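Local coordinates for protein geranyltranstransferase (Roseobacter denitrificans, PDB 4LLS) that probably condenses isopentenyl diphosphate with allylic prenyl diphosphates to make longer isoprenoid diphosphates such as farnesyl or geranylgeranyl diphosphate, at residues S98-C106 with T118-V129; V35-L43 with M55-R64. All coordinates share one frame; numbering follows the deposited sequence.

Overall arrangement
Both contacts belong to the all-helical prenyl synthase fold and come in series along the chain, interaction 2 being complete before interaction 1 begins. Interaction 2 pairs helix 22-43 with helix 50-59 and the loop after it; interaction 1 joins the end of helix 81-102 to helix 119-122 and the start of helix 125-144. Their centres lie about 17 Å apart, yet they touch: Ala58 CB packs on Val100 CG2 at 3.5 Å, and His57 lies against Val119, Lys122 and Trp123. Each also reaches an active-site ligand. Interaction 2 carries Gly62 and Lys63 to isopentenyl diphosphate, whereas interaction 1 holds Asp102, one of the calcium-binding aspartates, beside the allylic analogue and meets the second subunit.

Interaction 1 of 2, residues S98-C106 with T118-V129; sequences SLVHDDLPC and TVHKKWDDATAV. With CA (calcium ion), chain F; GST (geranyl S-thiolodiphosphate), chain D.
Val100 and Ala128 bring their CA atoms to 6.3 Å where helix 98-102 runs roughly antiparallel (151°) to helix 125-129, and residues 103-105 then pass along helix 119-122. The Ala128 methyl receives two side chains, Val100 CG1 and Leu104 CD2, the latter 3.7 Å from Ala128 CB. The Leu104 and Val129 side chains cross at about a right angle, CD1 meeting Val129 CG2. His101 works with its edge: NE2 donates to Val129 O (2.9 Å, 162°), meeting a lone pair in the carbonyl plane. Its ND1 bonds to Asp133 of the second subunit, which fixes the ring at both nitrogens. Asp102 and Asp103 open the first aspartate-rich motif, DDx4D, which ends at Asp108. Asp102 OD2 binds the calcium ion at 2.3 Å; two diphosphate oxygens of geranyl S-thiolodiphosphate, two waters and Asp108 complete its ligands. Asp103 stands in the second shell, its OD2 accepting from a calcium-bound water at 2.7 Å while forming a salt bridge to Arg113. His120 folds its ring between its own backbone N and carbonyl carbon (chi1 58°), putting one face under Pro105 CD, 3.8 Å from the ring centroid. From there NE2 makes a weak bond to Asp103 O, 3.0 Å away. With an alanine at His120, Asp103 O would probably lose this donor and the proline ring its flat support. Pro105 CG also touches the carboxylate of Asp125, OD1 being the nearer oxygen.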
loop_
_atom_site.group_PDB
_atom_site.type_symbol
_atom_site.label_atom_id
_atom_site.label_comp_id
_atom_site.label_asym_id
_atom_site.label_seq_id
_atom_site.Cartn_x
_atom_site.Cartn_y
_atom_site.Cartn_z
ATOM N N SER A 98 -4.421 -2.668 7.170
ATOM C CA SER A 98 -5.393 -1.688 7.660
ATOM C C SER A 98 -5.535 -1.777 9.166
ATOM O O SER A 98 -5.680 -0.754 9.833
ATOM C CB SER A 98 -6.767 -1.849 6.949
ATOM O OG SER A 98 -7.504 -2.972 7.465
ATOM N N LEU A 99 -5.427 -2.975 9.714
ATOM C CA LEU A 99 -5.603 -3.166 11.175
ATOM C C LEU A 99 -4.341 -2.689 11.903
ATOM O O LEU A 99 -4.442 -2.112 12.999
ATOM C CB LEU A 99 -5.900 -4.607 11.537
ATOM C CG LEU A 99 -7.178 -5.214 10.937
ATOM C CD1 LEU A 99 -7.345 -6.652 11.406
ATOM C CD2 LEU A 99 -8.410 -4.374 11.188
ATOM N N VAL A 100 -3.177 -2.899 11.335
ATOM C CA VAL A 100 -1.932 -2.455 11.970
ATOM C C VAL A 100 -1.999 -0.945 12.107
ATOM O O VAL A 100 -1.656 -0.371 13.162
ATOM C CB VAL A 100 -0.701 -2.865 11.175
ATOM C CG1 VAL A 100 0.541 -2.234 11.767
ATOM C CG2 VAL A 100 -0.567 -4.366 11.169
ATOM N N HIS A 101 -2.365 -0.266 11.041
ATOM C CA HIS A 101 -2.492 1.196 11.106
ATOM C C HIS A 101 -3.636 1.662 11.986
ATOM O O HIS A 101 -3.442 2.600 12.768
ATOM C CB HIS A 101 -2.525 1.822 9.705
ATOM C CG HIS A 101 -1.200 1.772 9.016
ATOM N ND1 HIS A 101 -0.944 2.428 7.826
ATOM C CD2 HIS A 101 -0.023 1.246 9.405
ATOM C CE1 HIS A 101 0.303 2.233 7.480
ATOM N NE2 HIS A 101 0.888 1.503 8.414
ATOM N N ASP A 102 -4.803 1.031 11.916
ATOM C CA ASP A 102 -5.942 1.400 12.751
ATOM C C ASP A 102 -5.580 1.318 14.227
ATOM O O ASP A 102 -6.108 2.105 15.023
ATOM C CB ASP A 102 -7.155 0.510 12.465
ATOM C CG ASP A 102 -8.445 0.989 13.182
ATOM O OD1 ASP A 102 -8.906 2.112 12.898
ATOM O OD2 ASP A 102 -9.003 0.167 13.936
ATOM N N ASP A 103 -4.781 0.333 14.598
ATOM C CA ASP A 103 -4.499 0.083 16.019
ATOM C C ASP A 103 -3.566 1.158 16.588
ATOM O O ASP A 103 -3.398 1.214 17.798
ATOM C CB ASP A 103 -3.938 -1.317 16.239
ATOM C CG ASP A 103 -5.003 -2.444 16.083
ATOM O OD1 ASP A 103 -4.617 -3.597 15.764
ATOM O OD2 ASP A 103 -6.189 -2.169 16.257
ATOM N N LEU A 104 -2.827 1.849 15.728
ATOM C CA LEU A 104 -1.810 2.840 16.149
ATOM C C LEU A 104 -2.333 3.781 17.222
ATOM O O LEU A 104 -3.483 4.237 17.167
ATOM C CB LEU A 104 -1.295 3.668 14.951
ATOM C CG LEU A 104 -0.361 2.936 13.959
ATOM C CD1 LEU A 104 -0.195 3.770 12.697
ATOM C CD2 LEU A 104 0.991 2.625 14.573
ATOM N N PRO A 105 -1.385 4.295 18.036
ATOM C CA PRO A 105 -1.787 5.312 19.019
ATOM C C PRO A 105 -2.503 6.549 18.462
ATOM O O PRO A 105 -3.375 7.107 19.116
ATOM C CB PRO A 105 -0.447 5.682 19.678
ATOM C CG PRO A 105 0.371 4.456 19.585
ATOM C CD PRO A 105 0.016 3.873 18.221
ATOM N N CYS A 106 -2.094 7.018 17.287
ATOM C CA CYS A 106 -2.685 8.194 16.695
ATOM C C CYS A 106 -4.060 7.925 16.088
ATOM O O CYS A 106 -4.725 8.829 15.594
ATOM C CB CYS A 106 -1.729 8.787 15.653
ATOM S SG CYS A 106 -1.498 7.817 14.144
ATOM N N THR A 118 -0.607 -5.862 19.882
ATOM C CA THR A 118 -0.492 -5.203 18.599
ATOM C C THR A 118 0.957 -4.922 18.216
ATOM O O THR A 118 1.870 -4.941 19.039
ATOM C CB THR A 118 -1.293 -3.909 18.612
ATOM O OG1 THR A 118 -0.974 -3.153 19.795
ATOM C CG2 THR A 118 -2.737 -4.203 18.585
ATOM N N VAL A 119 1.195 -4.661 16.933
ATOM C CA VAL A 119 2.537 -4.502 16.459
ATOM C C VAL A 119 3.280 -3.386 17.197
ATOM O O VAL A 119 4.464 -3.534 17.510
ATOM C CB VAL A 119 2.584 -4.280 14.928
ATOM C CG1 VAL A 119 3.967 -3.880 14.473
ATOM C CG2 VAL A 119 2.165 -5.569 14.245
ATOM N N HIS A 120 2.644 -2.223 17.350
ATOM C CA HIS A 120 3.339 -1.092 17.956
ATOM C C HIS A 120 3.667 -1.350 19.425
ATOM O O HIS A 120 4.542 -0.715 19.966
ATOM C CB HIS A 120 2.570 0.181 17.822
ATOM C CG HIS A 120 1.214 0.156 18.420
ATOM N ND1 HIS A 120 0.938 0.671 19.673
ATOM C CD2 HIS A 120 0.039 -0.295 17.933
ATOM C CE1 HIS A 120 -0.349 0.517 19.925
ATOM N NE2 HIS A 120 -0.919 -0.034 18.872
ATOM N N LYS A 121 2.903 -2.231 20.053
ATOM C CA LYS A 121 3.161 -2.615 21.456
ATOM C C LYS A 121 4.307 -3.606 21.568
ATOM O O LYS A 121 5.192 -3.459 22.414
ATOM C CB LYS A 121 1.889 -3.193 22.081
ATOM C CG LYS A 121 0.901 -2.158 22.560
ATOM C CD LYS A 121 1.438 -1.452 23.794
ATOM C CE LYS A 121 0.737 -0.131 24.021
ATOM N NZ LYS A 121 1.325 0.605 25.175
ATOM N N LYS A 122 4.328 -4.614 20.700
ATOM C CA LYS A 122 5.367 -5.620 20.691
ATOM C C LYS A 122 6.703 -5.084 20.172
ATOM O O LYS A 122 7.775 -5.526 20.576
ATOM C CB LYS A 122 4.911 -6.836 19.891
ATOM C CG LYS A 122 5.860 -8.016 19.903
ATOM C CD LYS A 122 5.150 -9.280 19.444
ATOM C CE LYS A 122 6.118 -10.419 19.172
ATOM N NZ LYS A 122 6.811 -10.849 20.408
ATOM N N TRP A 123 6.627 -4.161 19.229
ATOM C CA TRP A 123 7.799 -3.498 18.720
ATOM C C TRP A 123 7.721 -2.008 19.091
ATOM O O TRP A 123 7.948 -1.655 20.250
ATOM C CB TRP A 123 7.902 -3.767 17.197
ATOM C CG TRP A 123 8.363 -5.155 16.864
ATOM C CD1 TRP A 123 9.635 -5.584 16.781
ATOM C CD2 TRP A 123 7.536 -6.302 16.596
ATOM N NE1 TRP A 123 9.676 -6.912 16.447
ATOM C CE2 TRP A 123 8.392 -7.382 16.337
ATOM C CE3 TRP A 123 6.162 -6.493 16.439
ATOM C CZ2 TRP A 123 7.922 -8.672 16.049
ATOM C CZ3 TRP A 123 5.694 -7.776 16.164
ATOM C CH2 TRP A 123 6.576 -8.847 15.965
ATOM N N ASP A 124 7.343 -1.137 18.154
ATOM C CA ASP A 124 7.207 0.293 18.371
ATOM C C ASP A 124 6.420 0.894 17.196
ATOM O O ASP A 124 6.035 0.150 16.270
ATOM C CB ASP A 124 8.590 0.973 18.529
ATOM C CG ASP A 124 9.524 0.720 17.358
ATOM O OD1 ASP A 124 10.754 0.744 17.570
ATOM O OD2 ASP A 124 9.078 0.522 16.202
ATOM N N ASP A 125 6.092 2.181 17.287
ATOM C CA ASP A 125 5.191 2.796 16.331
ATOM C C ASP A 125 5.830 2.729 14.936
ATOM O O ASP A 125 5.121 2.498 13.959
ATOM C CB ASP A 125 4.866 4.252 16.679
ATOM C CG ASP A 125 4.013 4.386 17.916
ATOM O OD1 ASP A 125 3.631 3.362 18.511
ATOM O OD2 ASP A 125 3.781 5.550 18.357
ATOM N N ALA A 126 7.113 3.028 14.804
ATOM C CA ALA A 126 7.751 3.087 13.463
ATOM C C ALA A 126 7.651 1.722 12.790
ATOM O O ALA A 126 7.366 1.615 11.584
ATOM C CB ALA A 126 9.216 3.474 13.574
ATOM N N THR A 127 7.919 0.682 13.553
ATOM C CA THR A 127 7.846 -0.667 13.016
ATOM C C THR A 127 6.410 -0.965 12.550
ATOM O O THR A 127 6.227 -1.590 11.484
ATOM C CB THR A 127 8.317 -1.688 14.073
ATOM O OG1 THR A 127 9.662 -1.376 14.442
ATOM C CG2 THR A 127 8.275 -3.078 13.546
ATOM N N ALA A 128 5.407 -0.488 13.285
ATOM C CA ALA A 128 4.019 -0.706 12.924
ATOM C C ALA A 128 3.684 0.047 11.651
ATOM O O ALA A 128 3.030 -0.507 10.736
ATOM C CB ALA A 128 3.090 -0.336 14.061
ATOM N N VAL A 129 4.096 1.313 11.550
ATOM C CA VAL A 129 3.854 2.073 10.332
ATOM C C VAL A 129 4.460 1.347 9.135
ATOM O O VAL A 129 3.766 1.129 8.107
ATOM C CB VAL A 129 4.413 3.495 10.430
ATOM C CG1 VAL A 129 4.372 4.179 9.053
ATOM C CG2 VAL A 129 3.658 4.319 11.481
HETATM CA CA CA F . -10.417 -0.152 15.686
HETATM P PA GST D . -11.995 -3.253 15.276
HETATM O O1A GST D . -11.621 -4.690 14.918
HETATM O O2A GST D . -13.182 -3.124 16.223
HETATM O O3A GST D . -10.793 -2.423 15.712
HETATM O O1B GST D . -12.453 -2.624 13.888
HETATM P PB GST D . -13.179 -1.219 13.771
HETATM O O2B GST D . -14.590 -1.247 14.163
HETATM O O3B GST D . -12.330 -0.127 14.507
HETATM S S1 GST D . -13.141 -0.937 11.804
HETATM C C1 GST D . -11.395 -1.003 11.585
HETATM C C2 GST D . -10.924 -0.193 10.401
HETATM C C3 GST D . -10.724 -0.744 9.194
HETATM C C10 GST D . -11.060 -2.170 8.920
HETATM C C4 GST D . -10.259 0.083 8.043
HETATM C C5 GST D . -9.102 0.969 8.522
HETATM C C6 GST D . -8.577 1.816 7.409
HETATM C C7 GST D . -7.312 2.288 7.359
HETATM C C9 GST D . -6.220 2.081 8.385
HETATM C C8 GST D . -7.005 3.075 6.124
HETATM O O HOH W 1 -8.348 -0.616 16.904
HETATM O O HOH W 2 -11.670 -0.117 17.704
#

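Interaction 2 of 2, residues V35-L43 with M55-R64; sequences VQAHFDKVL and MAHATSGGKR. With IPE (3-methylbut-3-enyl trihydrogen diphosphate), chain C.
Arg64 reaches from the loop after helix 55-59 to the flank of helix 35-43; the two helices run antiparallel, 173° between the short axes. Its guanidinium is sandwiched: Val35 CG1 sits over the centre of one face, 3.7 Å above the plane, and Gly61 O covers the opposite face. End-on, NH1 and NH2 both donate to Thr59 O, the NH2 bond to that oxygen being the shorter at 2.8 Å. NH1 also forms a salt bridge with Glu92. Beside this group Gln36 swings CG away from its backbone N (chi1 -174°) and then bends at chi2 (68°), a course that brings OE1 within 3.0 Å of Arg64 NH2. The same OE1 accepts from a water held by Gly61 N. At the other end of the amide, NE2 donates to Asp40 OD1 and to a second water, which in turn donates to Thr59 OG1. Thr59 CB makes a CH-pi contact over the centre of the Phe39 ring, 3.7 Å from the centroid. Thr59 OG1 turns back to donate to Met55 O. One turn further along helix 35-43, Leu43 splits its branches: CD1 packs on Ala56 CB at 4.0 Å, CD2 on Met55 CE. Residues 61-64 form the GGKR motif of polyprenyl synthases, and Lys63 uses both its backbone N and NZ to bind the diphosphate of isopentenyl diphosphate. The buried Arg64 charge is thus met by the Glu92 carboxylate and by Thr59 O, with Gly61 O over one face, which probably steadies the turn leading into the substrate-binding Gly62 and Lys63.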
loop_
_atom_site.group_PDB
_atom_site.type_symbol
_atom_site.label_atom_id
_atom_site.label_comp_id
_atom_site.label_asym_id
_atom_site.label_seq_id
_atom_site.Cartn_x
_atom_site.Cartn_y
_atom_site.Cartn_z
ATOM N N VAL A 35 -4.276 -20.083 3.711
ATOM C CA VAL A 35 -3.808 -18.697 3.737
ATOM C C VAL A 35 -2.566 -18.577 4.605
ATOM O O VAL A 35 -1.596 -17.925 4.232
ATOM C CB VAL A 35 -4.924 -17.753 4.196
ATOM C CG1 VAL A 35 -4.356 -16.364 4.480
ATOM C CG2 VAL A 35 -6.005 -17.665 3.148
ATOM N N GLN A 36 -2.573 -19.184 5.777
ATOM C CA GLN A 36 -1.397 -19.117 6.638
ATOM C C GLN A 36 -0.189 -19.741 5.967
ATOM O O GLN A 36 0.899 -19.152 6.005
ATOM C CB GLN A 36 -1.637 -19.721 8.008
ATOM C CG GLN A 36 -0.461 -19.517 8.961
ATOM C CD GLN A 36 -0.308 -18.066 9.336
ATOM O OE1 GLN A 36 -1.249 -17.456 9.866
ATOM N NE2 GLN A 36 0.801 -17.460 8.906
ATOM N N ALA A 37 -0.393 -20.860 5.274
ATOM C CA ALA A 37 0.722 -21.536 4.595
ATOM C C ALA A 37 1.301 -20.665 3.511
ATOM O O ALA A 37 2.509 -20.612 3.322
ATOM C CB ALA A 37 0.272 -22.849 4.025
ATOM N N HIS A 38 0.445 -19.925 2.822
ATOM C CA HIS A 38 0.886 -19.068 1.739
ATOM C C HIS A 38 1.638 -17.856 2.274
ATOM O O HIS A 38 2.689 -17.505 1.733
ATOM C CB HIS A 38 -0.272 -18.617 0.837
ATOM C CG HIS A 38 0.157 -18.430 -0.581
ATOM N ND1 HIS A 38 0.235 -17.208 -1.213
ATOM C CD2 HIS A 38 0.716 -19.326 -1.431
ATOM C CE1 HIS A 38 0.730 -17.383 -2.434
ATOM N NE2 HIS A 38 1.013 -18.663 -2.585
ATOM N N PHE A 39 1.175 -17.236 3.343
ATOM C CA PHE A 39 1.940 -16.173 3.998
ATOM C C PHE A 39 3.305 -16.691 4.424
ATOM O O PHE A 39 4.325 -16.079 4.198
ATOM C CB PHE A 39 1.236 -15.634 5.247
ATOM C CG PHE A 39 0.252 -14.541 4.965
ATOM C CD1 PHE A 39 0.657 -13.376 4.365
ATOM C CD2 PHE A 39 -1.091 -14.704 5.278
ATOM C CE1 PHE A 39 -0.273 -12.359 4.076
ATOM C CE2 PHE A 39 -2.000 -13.681 5.063
ATOM C CZ PHE A 39 -1.605 -12.513 4.410
ATOM N N ASP A 40 3.321 -17.877 4.987
ATOM C CA ASP A 40 4.580 -18.445 5.475
ATOM C C ASP A 40 5.560 -18.578 4.322
ATOM O O ASP A 40 6.739 -18.249 4.446
ATOM C CB ASP A 40 4.342 -19.797 6.123
ATOM C CG ASP A 40 3.632 -19.704 7.496
ATOM O OD1 ASP A 40 3.437 -18.603 8.082
ATOM O OD2 ASP A 40 3.260 -20.796 7.977
ATOM N N LYS A 41 5.089 -19.107 3.203
ATOM C CA LYS A 41 5.963 -19.357 2.044
ATOM C C LYS A 41 6.459 -18.051 1.428
ATOM O O LYS A 41 7.643 -17.883 1.142
ATOM C CB LYS A 41 5.235 -20.177 1.001
ATOM C CG LYS A 41 4.970 -21.625 1.397
ATOM C CD LYS A 41 4.158 -22.309 0.305
ATOM C CE LYS A 41 3.408 -23.543 0.786
ATOM N NZ LYS A 41 2.467 -24.021 -0.270
ATOM N N VAL A 42 5.564 -17.073 1.298
ATOM C CA VAL A 42 5.939 -15.816 0.676
ATOM C C VAL A 42 6.898 -14.995 1.549
ATOM O O VAL A 42 7.902 -14.480 1.052
ATOM C CB VAL A 42 4.660 -15.002 0.361
ATOM C CG1 VAL A 42 5.012 -13.572 -0.026
ATOM C CG2 VAL A 42 3.863 -15.679 -0.719
ATOM N N LEU A 43 6.678 -14.967 2.852
ATOM C CA LEU A 43 7.473 -14.189 3.788
ATOM C C LEU A 43 8.834 -14.858 4.072
ATOM O O LEU A 43 9.787 -14.199 4.462
ATOM C CB LEU A 43 6.694 -13.910 5.079
ATOM C CG LEU A 43 5.483 -12.979 4.946
ATOM C CD1 LEU A 43 4.771 -12.816 6.274
ATOM C CD2 LEU A 43 5.934 -11.627 4.417
ATOM N N MET A 55 5.396 -8.094 10.081
ATOM C CA MET A 55 4.507 -8.473 8.996
ATOM C C MET A 55 3.894 -9.848 9.259
ATOM O O MET A 55 2.704 -10.057 8.993
ATOM C CB MET A 55 5.240 -8.496 7.667
ATOM C CG MET A 55 5.612 -7.117 7.153
ATOM S SD MET A 55 6.751 -7.120 5.748
ATOM C CE MET A 55 5.634 -7.569 4.420
ATOM N N ALA A 56 4.704 -10.809 9.708
ATOM C CA ALA A 56 4.230 -12.149 9.970
ATOM C C ALA A 56 3.274 -12.138 11.167
ATOM O O ALA A 56 2.227 -12.810 11.162
ATOM C CB ALA A 56 5.394 -13.061 10.259
ATOM N N HIS A 57 3.605 -11.351 12.179
ATOM C CA HIS A 57 2.754 -11.228 13.363
ATOM C C HIS A 57 1.361 -10.752 12.960
ATOM O O HIS A 57 0.339 -11.235 13.439
ATOM C CB HIS A 57 3.398 -10.253 14.329
ATOM C CG HIS A 57 2.768 -10.213 15.682
ATOM N ND1 HIS A 57 1.925 -9.212 16.099
ATOM C CD2 HIS A 57 2.957 -11.017 16.755
ATOM C CE1 HIS A 57 1.613 -9.400 17.374
ATOM N NE2 HIS A 57 2.207 -10.502 17.782
ATOM N N ALA A 58 1.338 -9.697 12.159
ATOM C CA ALA A 58 0.107 -9.026 11.782
ATOM C C ALA A 58 -0.791 -9.830 10.861
ATOM O O ALA A 58 -2.020 -9.558 10.779
ATOM C CB ALA A 58 0.442 -7.695 11.105
ATOM N N THR A 59 -0.215 -10.776 10.136
ATOM C CA THR A 59 -0.958 -11.590 9.242
ATOM C C THR A 59 -1.342 -12.959 9.791
ATOM O O THR A 59 -2.015 -13.711 9.104
ATOM C CB THR A 59 -0.226 -11.762 7.889
ATOM O OG1 THR A 59 1.125 -12.225 8.083
ATOM C CG2 THR A 59 -0.231 -10.465 7.120
ATOM N N SER A 60 -0.848 -13.311 10.979
ATOM C CA SER A 60 -1.164 -14.567 11.603
ATOM C C SER A 60 -2.553 -14.463 12.243
ATOM O O SER A 60 -2.960 -13.414 12.738
ATOM C CB SER A 60 -0.088 -14.928 12.624
ATOM O OG SER A 60 -0.090 -14.035 13.696
ATOM N N GLY A 61 -3.279 -15.556 12.193
ATOM C CA GLY A 61 -4.557 -15.618 12.835
ATOM C C GLY A 61 -5.620 -14.862 12.066
ATOM O O GLY A 61 -5.438 -14.493 10.911
ATOM N N GLY A 62 -6.724 -14.636 12.726
ATOM C CA GLY A 62 -7.906 -14.115 12.071
ATOM C C GLY A 62 -8.821 -15.188 11.578
ATOM O O GLY A 62 -8.424 -16.346 11.396
ATOM N N LYS A 63 -10.075 -14.819 11.379
ATOM C CA LYS A 63 -11.056 -15.743 10.838
ATOM C C LYS A 63 -10.823 -16.075 9.366
ATOM O O LYS A 63 -11.321 -17.112 8.856
ATOM C CB LYS A 63 -12.449 -15.188 10.995
ATOM C CG LYS A 63 -12.914 -14.966 12.428
ATOM C CD LYS A 63 -14.282 -14.298 12.462
ATOM C CE LYS A 63 -14.230 -12.846 12.032
ATOM N NZ LYS A 63 -13.420 -12.061 12.998
ATOM N N ARG A 64 -10.111 -15.203 8.654
ATOM C CA ARG A 64 -9.955 -15.317 7.200
ATOM C C ARG A 64 -11.237 -15.198 6.410
ATOM O O ARG A 64 -11.367 -15.773 5.311
ATOM C CB ARG A 64 -9.188 -16.578 6.793
ATOM C CG ARG A 64 -7.959 -16.845 7.587
ATOM C CD ARG A 64 -6.972 -15.718 7.546
ATOM N NE ARG A 64 -5.657 -16.178 8.002
ATOM C CZ ARG A 64 -4.587 -15.419 8.126
ATOM N NH1 ARG A 64 -4.604 -14.137 7.738
ATOM N NH2 ARG A 64 -3.446 -15.991 8.513
HETATM C C1 IPE C . -11.935 -6.612 12.049
HETATM O O1 IPE C . -12.208 -7.559 10.997
HETATM C C2 IPE C . -11.933 -5.210 11.448
HETATM C C3 IPE C . -13.264 -4.883 10.820
HETATM C C4 IPE C . -13.368 -4.548 9.536
HETATM C C5 IPE C . -14.483 -4.779 11.685
HETATM P PA IPE C . -12.375 -9.105 11.351
HETATM O O1A IPE C . -13.414 -9.274 12.469
HETATM O O2A IPE C . -12.652 -9.788 10.090
HETATM O O3A IPE C . -10.948 -9.540 11.887
HETATM P PB IPE C . -9.994 -10.848 11.793
HETATM O O1B IPE C . -9.167 -10.828 13.069
HETATM O O2B IPE C . -10.881 -12.058 11.707
HETATM O O3B IPE C . -9.228 -10.627 10.511
HETATM O O HOH W 3 1.833 -14.690 9.093
HETATM O O HOH W 4 -2.939 -18.350 11.620
#